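Local atomic coordinates of Ras-related protein Rab-21 (Homo sapiens, PDB entry 1Z08), a protein that belongs to the Rab branch of the Ras family of small GTP-binding proteins, with a P-loop fold that here holds phosphoaminophosphonic acid-guanylate ester and a magnesium ion. Residues F7-L12 / K165-T170; T20-R25 / K154-L159. The protein carries 1 engineered substitution. All coordinates share one frame; numbering follows the deposited sequence.

Contact 1 (F7-L12 / K165-T170); sequences FKVVLL and KRMIET
Phe7 and Met167 meet where strand 5-12, a central strand of the Ras-type mixed sheet, packs against the C-terminal part of helix 156-168. This is the helix-on-sheet packing of the P-loop fold, made at the end of the strand away from the nucleotide, and no hydrogen bond crosses it.

The aromatic contacts come first. Met167 lays its CB over one face of the Phe7 ring, 3.8 Å from the ring centroid and only 8° off the normal, a CH-pi contact nearly straight above the ring centre. The sulfur follows: Met167 SD sits 4.6 Å from the centroid of the Phe7 ring on an oblique line, 32° off the normal, which makes this a Met-aromatic contact as well. The two side chains slide past each other in opposite directions, so Met167 covers the ring with its root while its tip reaches back to the root of Phe7.

The methyl of Met167 also makes aliphatic contacts. A bend at the last torsion (chi3 -57°) tucks Met167 CE against the base of the Phe7 ring, 3.7 Å from Phe7 CB and close to the ring atom CD1, with Val9 CG2 next to it at 3.8 Å from the same Met167 CE. That single methyl thus touches two residues of the strand. The helix end spans further strands, Met167 packing on Cys113 of strand 113-119 and Ile168 on Val55 of strand 54-61; Phe7 itself also touches Leu57.

Ile168 approaches differently. It crosses Phe7 at about a right angle and meets the ring at its edge, with Ile168 CG1 near the ring plane and 3.8 Å from Phe7 CE1.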
loop_
_atom_site.group_PDB
_atom_site.type_symbol
_atom_site.label_atom_id
_atom_site.label_comp_id
_atom_site.label_asym_id
_atom_site.label_seq_id
_atom_site.Cartn_x
_atom_site.Cartn_y
_atom_site.Cartn_z
ATOM N N PHE A 7 -0.715 -2.455 14.865
ATOM C CA PHE A 7 -0.148 -1.519 13.897
ATOM C C PHE A 7 -1.215 -0.782 13.094
ATOM O O PHE A 7 -2.250 -1.352 12.749
ATOM C CB PHE A 7 0.795 -2.240 12.925
ATOM C CG PHE A 7 1.977 -2.906 13.585
ATOM C CD1 PHE A 7 2.189 -4.271 13.431
ATOM C CD2 PHE A 7 2.885 -2.167 14.342
ATOM C CE1 PHE A 7 3.283 -4.899 14.023
ATOM C CE2 PHE A 7 3.983 -2.786 14.945
ATOM C CZ PHE A 7 4.183 -4.154 14.781
ATOM N N LYS A 8 -0.942 0.488 12.801
ATOM C CA LYS A 8 -1.781 1.288 11.913
ATOM C C LYS A 8 -1.115 1.417 10.547
ATOM O O LYS A 8 0.039 1.842 10.447
ATOM C CB LYS A 8 -2.042 2.676 12.508
ATOM C CG LYS A 8 -2.813 3.613 11.581
ATOM C CD LYS A 8 -3.152 4.927 12.258
ATOM C CE LYS A 8 -3.893 5.846 11.303
ATOM N NZ LYS A 8 -4.327 7.105 11.970
ATOM N N VAL A 9 -1.854 1.046 9.505
ATOM C CA VAL A 9 -1.364 1.086 8.130
ATOM C C VAL A 9 -2.323 1.920 7.278
ATOM O O VAL A 9 -3.540 1.750 7.356
ATOM C CB VAL A 9 -1.203 -0.357 7.557
ATOM C CG1 VAL A 9 -0.881 -0.335 6.075
ATOM C CG2 VAL A 9 -0.120 -1.117 8.323
ATOM N N VAL A 10 -1.770 2.836 6.484
ATOM C CA VAL A 10 -2.575 3.694 5.617
ATOM C C VAL A 10 -2.253 3.423 4.144
ATOM O O VAL A 10 -1.089 3.273 3.775
ATOM C CB VAL A 10 -2.394 5.205 5.978
ATOM C CG1 VAL A 10 -0.942 5.656 5.818
ATOM C CG2 VAL A 10 -3.331 6.089 5.167
ATOM N N LEU A 11 -3.293 3.335 3.322
ATOM C CA LEU A 11 -3.123 3.236 1.875
ATOM C C LEU A 11 -3.309 4.609 1.240
ATOM O O LEU A 11 -4.281 5.318 1.522
ATOM C CB LEU A 11 -4.089 2.211 1.266
ATOM C CG LEU A 11 -3.650 0.743 1.346
ATOM C CD1 LEU A 11 -4.003 0.122 2.695
ATOM C CD2 LEU A 11 -4.263 -0.064 0.217
ATOM N N LEU A 12 -2.354 4.988 0.398
ATOM C CA LEU A 12 -2.404 6.268 -0.295
ATOM C C LEU A 12 -2.171 6.057 -1.784
ATOM O O LEU A 12 -1.527 5.086 -2.185
ATOM C CB LEU A 12 -1.370 7.238 0.292
ATOM C CG LEU A 12 -1.522 7.561 1.788
ATOM C CD1 LEU A 12 -0.224 8.067 2.397
ATOM C CD2 LEU A 12 -2.665 8.544 2.034
ATOM N N LYS A 165 6.268 -7.800 9.260
ATOM C CA LYS A 165 7.607 -8.216 9.684
ATOM C C LYS A 165 8.521 -7.013 9.884
ATOM O O LYS A 165 9.253 -6.941 10.868
ATOM C CB LYS A 165 8.237 -9.161 8.659
ATOM C CG LYS A 165 7.659 -10.558 8.635
ATOM C CD LYS A 165 8.410 -11.400 7.612
ATOM C CE LYS A 165 7.716 -12.721 7.348
ATOM N NZ LYS A 165 8.405 -13.460 6.254
ATOM N N ARG A 166 8.471 -6.077 8.939
ATOM C CA ARG A 166 9.288 -4.869 8.997
ATOM C C ARG A 166 8.862 -3.933 10.134
ATOM O O ARG A 166 9.707 -3.280 10.750
ATOM C CB ARG A 166 9.252 -4.131 7.659
ATOM C CG ARG A 166 9.915 -4.867 6.495
ATOM C CD ARG A 166 9.527 -4.243 5.154
ATOM N NE ARG A 166 9.915 -2.834 5.078
ATOM C CZ ARG A 166 9.299 -1.913 4.339
ATOM N NH1 ARG A 166 8.240 -2.234 3.606
ATOM N NH2 ARG A 166 9.735 -0.661 4.350
ATOM N N MET A 167 7.559 -3.871 10.409
ATOM C CA MET A 167 7.047 -3.056 11.521
ATOM C C MET A 167 7.377 -3.654 12.893
ATOM O O MET A 167 7.574 -2.920 13.867
ATOM C CB MET A 167 5.542 -2.807 11.383
ATOM C CG MET A 167 5.177 -1.876 10.228
ATOM S SD MET A 167 3.412 -1.520 10.065
ATOM C CE MET A 167 2.716 -3.163 9.901
ATOM N N ILE A 168 7.426 -4.985 12.963
ATOM C CA ILE A 168 7.856 -5.691 14.174
ATOM C C ILE A 168 9.344 -5.430 14.435
ATOM O O ILE A 168 9.759 -5.265 15.585
ATOM C CB ILE A 168 7.570 -7.219 14.085
ATOM C CG1 ILE A 168 6.064 -7.493 14.160
ATOM C CG2 ILE A 168 8.297 -7.994 15.196
ATOM C CD1 ILE A 168 5.659 -8.898 13.731
ATOM N N GLU A 169 10.127 -5.374 13.358
ATOM C CA GLU A 169 11.576 -5.175 13.441
ATOM C C GLU A 169 11.991 -3.720 13.701
ATOM O O GLU A 169 13.162 -3.452 13.984
ATOM C CB GLU A 169 12.259 -5.717 12.181
ATOM N N THR A 170 11.037 -2.793 13.609
ATOM C CA THR A 170 11.296 -1.372 13.858
ATOM C C THR A 170 11.580 -1.115 15.339
ATOM O O THR A 170 12.614 -0.542 15.689
ATOM C CB THR A 170 10.115 -0.484 13.394
ATOM O OG1 THR A 170 9.846 -0.724 12.009
ATOM C CG2 THR A 170 10.430 1.003 13.587
#

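Contact 2 (T20-R25 / K154-L159); sequences TSLVLR and KGIEEL. With MG (magnesium ion), chain E; GNP (phosphoaminophosphonic acid-guanylate ester), chain F.
Leu22 and Ile156 bring helix 19-28 against the first turn of helix 156-168. Leu22 CD2 lies 3.7 Å from Ile156 CG1, and the same methyl also borders Ile156 CD1. Beside it, Arg25 lends its aliphatic stem: Arg25 CG rests 3.7 Å from Ile156 CD1, the two side chains crossing at about a right angle. Ile156 therefore fits its tip between a leucine methyl and an arginine methylene one helical turn apart.

The stem of Arg25 is held by its polar end. CG lies opposite the backbone N (chi1 176°), and two further bends carry the guanidinium to Ala150, whose carbonyl accepts from NE, while NH1 reaches Asn29. Gly155, at the N-cap position of helix 156-168, places Ile156 in the first turn.

The other end of segment 20-25 holds the ligands. Thr20 OG1 binds the magnesium ion at 2.0 Å, beside two oxygens of phosphoaminophosphonic acid-guanylate ester, two waters and Thr38 OG1, and is also hydrogen-bonded to Asp61 OD2. Thr20 N donates to ligand atom O2B at a nearly straight 165°, and Ser21 grips O1A twice, through its N and, at 2.8 Å, its OG.

Helix 19-28 thus follows the P-loop with its start on the phosphates, while Leu22 touches strands 113-119 and 144-148 and Ile156 reaches Tyr26 farther along the same helix.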
loop_
_atom_site.group_PDB
_atom_site.type_symbol
_atom_site.label_atom_id
_atom_site.label_comp_id
_atom_site.label_asym_id
_atom_site.label_seq_id
_atom_site.Cartn_x
_atom_site.Cartn_y
_atom_site.Cartn_z
ATOM N N THR A 20 -8.733 0.421 -2.540
ATOM C CA THR A 20 -9.850 -0.328 -1.964
ATOM C C THR A 20 -9.807 -1.783 -2.416
ATOM O O THR A 20 -10.032 -2.691 -1.614
ATOM C CB THR A 20 -11.213 0.306 -2.315
ATOM O OG1 THR A 20 -11.213 1.683 -1.907
ATOM C CG2 THR A 20 -12.362 -0.421 -1.617
ATOM N N SER A 21 -9.497 -1.998 -3.696
ATOM C CA SER A 21 -9.392 -3.348 -4.245
ATOM C C SER A 21 -8.351 -4.200 -3.514
ATOM O O SER A 21 -8.564 -5.395 -3.306
ATOM C CB SER A 21 -9.100 -3.313 -5.748
ATOM O OG SER A 21 -10.199 -2.767 -6.462
ATOM N N LEU A 22 -7.235 -3.587 -3.123
ATOM C CA LEU A 22 -6.212 -4.303 -2.357
ATOM C C LEU A 22 -6.755 -4.736 -0.996
ATOM O O LEU A 22 -6.591 -5.890 -0.602
ATOM C CB LEU A 22 -4.940 -3.460 -2.191
ATOM C CG LEU A 22 -4.051 -3.302 -3.435
ATOM C CD1 LEU A 22 -3.001 -2.225 -3.214
ATOM C CD2 LEU A 22 -3.388 -4.610 -3.833
ATOM N N VAL A 23 -7.417 -3.813 -0.301
ATOM C CA VAL A 23 -7.958 -4.084 1.031
ATOM C C VAL A 23 -9.103 -5.102 0.964
ATOM O O VAL A 23 -9.128 -6.069 1.732
ATOM C CB VAL A 23 -8.434 -2.788 1.737
ATOM C CG1 VAL A 23 -8.904 -3.094 3.162
ATOM C CG2 VAL A 23 -7.323 -1.743 1.767
ATOM N N LEU A 24 -10.034 -4.894 0.033
ATOM C CA LEU A 24 -11.173 -5.799 -0.127
ATOM C C LEU A 24 -10.727 -7.231 -0.427
ATOM O O LEU A 24 -11.240 -8.178 0.172
ATOM C CB LEU A 24 -12.144 -5.288 -1.199
ATOM C CG LEU A 24 -13.387 -6.132 -1.525
ATOM C CD1 LEU A 24 -14.352 -6.218 -0.343
ATOM C CD2 LEU A 24 -14.095 -5.577 -2.754
ATOM N N ARG A 25 -9.767 -7.385 -1.339
ATOM C CA ARG A 25 -9.225 -8.704 -1.657
ATOM C C ARG A 25 -8.570 -9.344 -0.431
ATOM O O ARG A 25 -8.786 -10.521 -0.156
ATOM C CB ARG A 25 -8.232 -8.635 -2.826
ATOM C CG ARG A 25 -7.542 -9.961 -3.159
ATOM C CD ARG A 25 -8.527 -11.011 -3.669
ATOM N NE ARG A 25 -8.807 -10.861 -5.095
ATOM C CZ ARG A 25 -9.740 -11.544 -5.754
ATOM N NH1 ARG A 25 -10.501 -12.430 -5.118
ATOM N NH2 ARG A 25 -9.915 -11.341 -7.052
ATOM N N LYS A 154 -2.593 -11.591 -6.430
ATOM C CA LYS A 154 -1.161 -11.870 -6.482
ATOM C C LYS A 154 -0.380 -10.844 -5.671
ATOM O O LYS A 154 -0.590 -9.639 -5.822
ATOM C CB LYS A 154 -0.663 -11.870 -7.929
ATOM C CG LYS A 154 -1.171 -13.036 -8.766
ATOM C CD LYS A 154 -0.747 -12.888 -10.213
ATOM C CE LYS A 154 -1.044 -14.150 -11.003
ATOM N NZ LYS A 154 -0.712 -13.950 -12.445
ATOM N N GLY A 155 0.507 -11.331 -4.806
ATOM C CA GLY A 155 1.419 -10.469 -4.042
ATOM C C GLY A 155 0.846 -9.739 -2.834
ATOM O O GLY A 155 1.583 -9.060 -2.119
ATOM N N ILE A 156 -0.457 -9.877 -2.595
ATOM C CA ILE A 156 -1.123 -9.134 -1.512
ATOM C C ILE A 156 -0.837 -9.724 -0.129
ATOM O O ILE A 156 -0.539 -8.993 0.817
ATOM C CB ILE A 156 -2.644 -8.988 -1.760
ATOM C CG1 ILE A 156 -2.883 -8.216 -3.060
ATOM C CG2 ILE A 156 -3.316 -8.270 -0.590
ATOM C CD1 ILE A 156 -4.308 -8.249 -3.552
ATOM N N GLU A 157 -0.936 -11.046 -0.022
ATOM C CA GLU A 157 -0.578 -11.752 1.204
ATOM C C GLU A 157 0.862 -11.430 1.581
ATOM O O GLU A 157 1.154 -11.115 2.734
ATOM C CB GLU A 157 -0.746 -13.265 1.026
ATOM C CG GLU A 157 -2.185 -13.723 0.799
ATOM C CD GLU A 157 -3.095 -13.463 1.991
ATOM O OE1 GLU A 157 -2.643 -13.611 3.149
ATOM O OE2 GLU A 157 -4.272 -13.114 1.766
ATOM N N GLU A 158 1.738 -11.493 0.581
ATOM C CA GLU A 158 3.164 -11.222 0.727
ATOM C C GLU A 158 3.442 -9.778 1.161
ATOM O O GLU A 158 4.298 -9.540 2.017
ATOM C CB GLU A 158 3.890 -11.537 -0.588
ATOM C CG GLU A 158 3.848 -13.017 -1.014
ATOM C CD GLU A 158 2.639 -13.402 -1.878
ATOM O OE1 GLU A 158 1.547 -12.809 -1.735
ATOM O OE2 GLU A 158 2.790 -14.323 -2.709
ATOM N N LEU A 159 2.713 -8.826 0.575
ATOM C CA LEU A 159 2.848 -7.403 0.915
ATOM C C LEU A 159 2.562 -7.131 2.393
ATOM O O LEU A 159 3.383 -6.531 3.090
ATOM C CB LEU A 159 1.931 -6.537 0.034
ATOM C CG LEU A 159 1.624 -5.093 0.465
ATOM C CD1 LEU A 159 2.858 -4.197 0.435
ATOM C CD2 LEU A 159 0.506 -4.501 -0.387
HETATM MG MG MG E . -11.225 3.324 -3.062
HETATM P PG GNP F . -10.598 5.692 -5.051
HETATM O O1G GNP F . -11.330 6.674 -5.936
HETATM O O2G GNP F . -11.467 4.971 -4.053
HETATM O O3G GNP F . -9.478 6.503 -4.463
HETATM N N3B GNP F . -9.938 4.560 -5.982
HETATM P PB GNP F . -9.198 3.213 -5.536
HETATM O O1B GNP F . -7.735 3.412 -5.466
HETATM O O2B GNP F . -9.847 2.692 -4.309
HETATM O O3A GNP F . -9.385 2.183 -6.663
HETATM P PA GNP F . -10.376 1.007 -6.749
HETATM O O1A GNP F . -9.934 -0.086 -5.858
HETATM O O2A GNP F . -11.788 1.443 -6.620
HETATM O "O5'" GNP F . -10.188 0.462 -8.213
HETATM C "C5'" GNP F . -10.247 1.356 -9.324
HETATM C "C4'" GNP F . -10.346 0.566 -10.617
HETATM O "O4'" GNP F . -9.142 -0.222 -10.807
HETATM C "C3'" GNP F . -11.510 -0.416 -10.689
HETATM O "O3'" GNP F . -12.002 -0.416 -12.016
HETATM C "C2'" GNP F . -10.854 -1.738 -10.293
HETATM O "O2'" GNP F . -11.525 -2.890 -10.765
HETATM C "C1'" GNP F . -9.488 -1.586 -10.958
HETATM N N9 GNP F . -8.453 -2.423 -10.359
HETATM C C8 GNP F . -8.034 -2.433 -9.047
HETATM N N7 GNP F . -7.090 -3.301 -8.810
HETATM C C5 GNP F . -6.867 -3.906 -10.044
HETATM C C6 GNP F . -5.958 -4.931 -10.421
HETATM O O6 GNP F . -5.135 -5.525 -9.713
HETATM N N1 GNP F . -6.048 -5.251 -11.781
HETATM C C2 GNP F . -6.921 -4.658 -12.663
HETATM N N2 GNP F . -6.878 -5.089 -13.931
HETATM N N3 GNP F . -7.774 -3.700 -12.324
HETATM C C4 GNP F . -7.700 -3.376 -11.005
HETATM O O HOH W 1 -9.799 4.176 -1.798
HETATM O O HOH W 2 -12.651 2.452 -4.228
#

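In the fold
Helix 156-168 serves both contacts, giving its first turn to contact 2 and its C-terminal part to contact 1, with the two centres about 15 Å apart. Contact 2 is buried and joins helix to helix; contact 1 is partly buried and joins helix to strand. Both interfaces are apolar, but contact 1 relies on an aromatic ring and a thioether, whereas contact 2 is purely aliphatic and shares its first helix with the metal and phosphate site. Strand 5-12 and helix 19-28 are consecutive in the chain, and they meet directly: Leu11 CD2 packs 3.8 Å from Val23 CG2, a bridge made by side chains that neither contact uses.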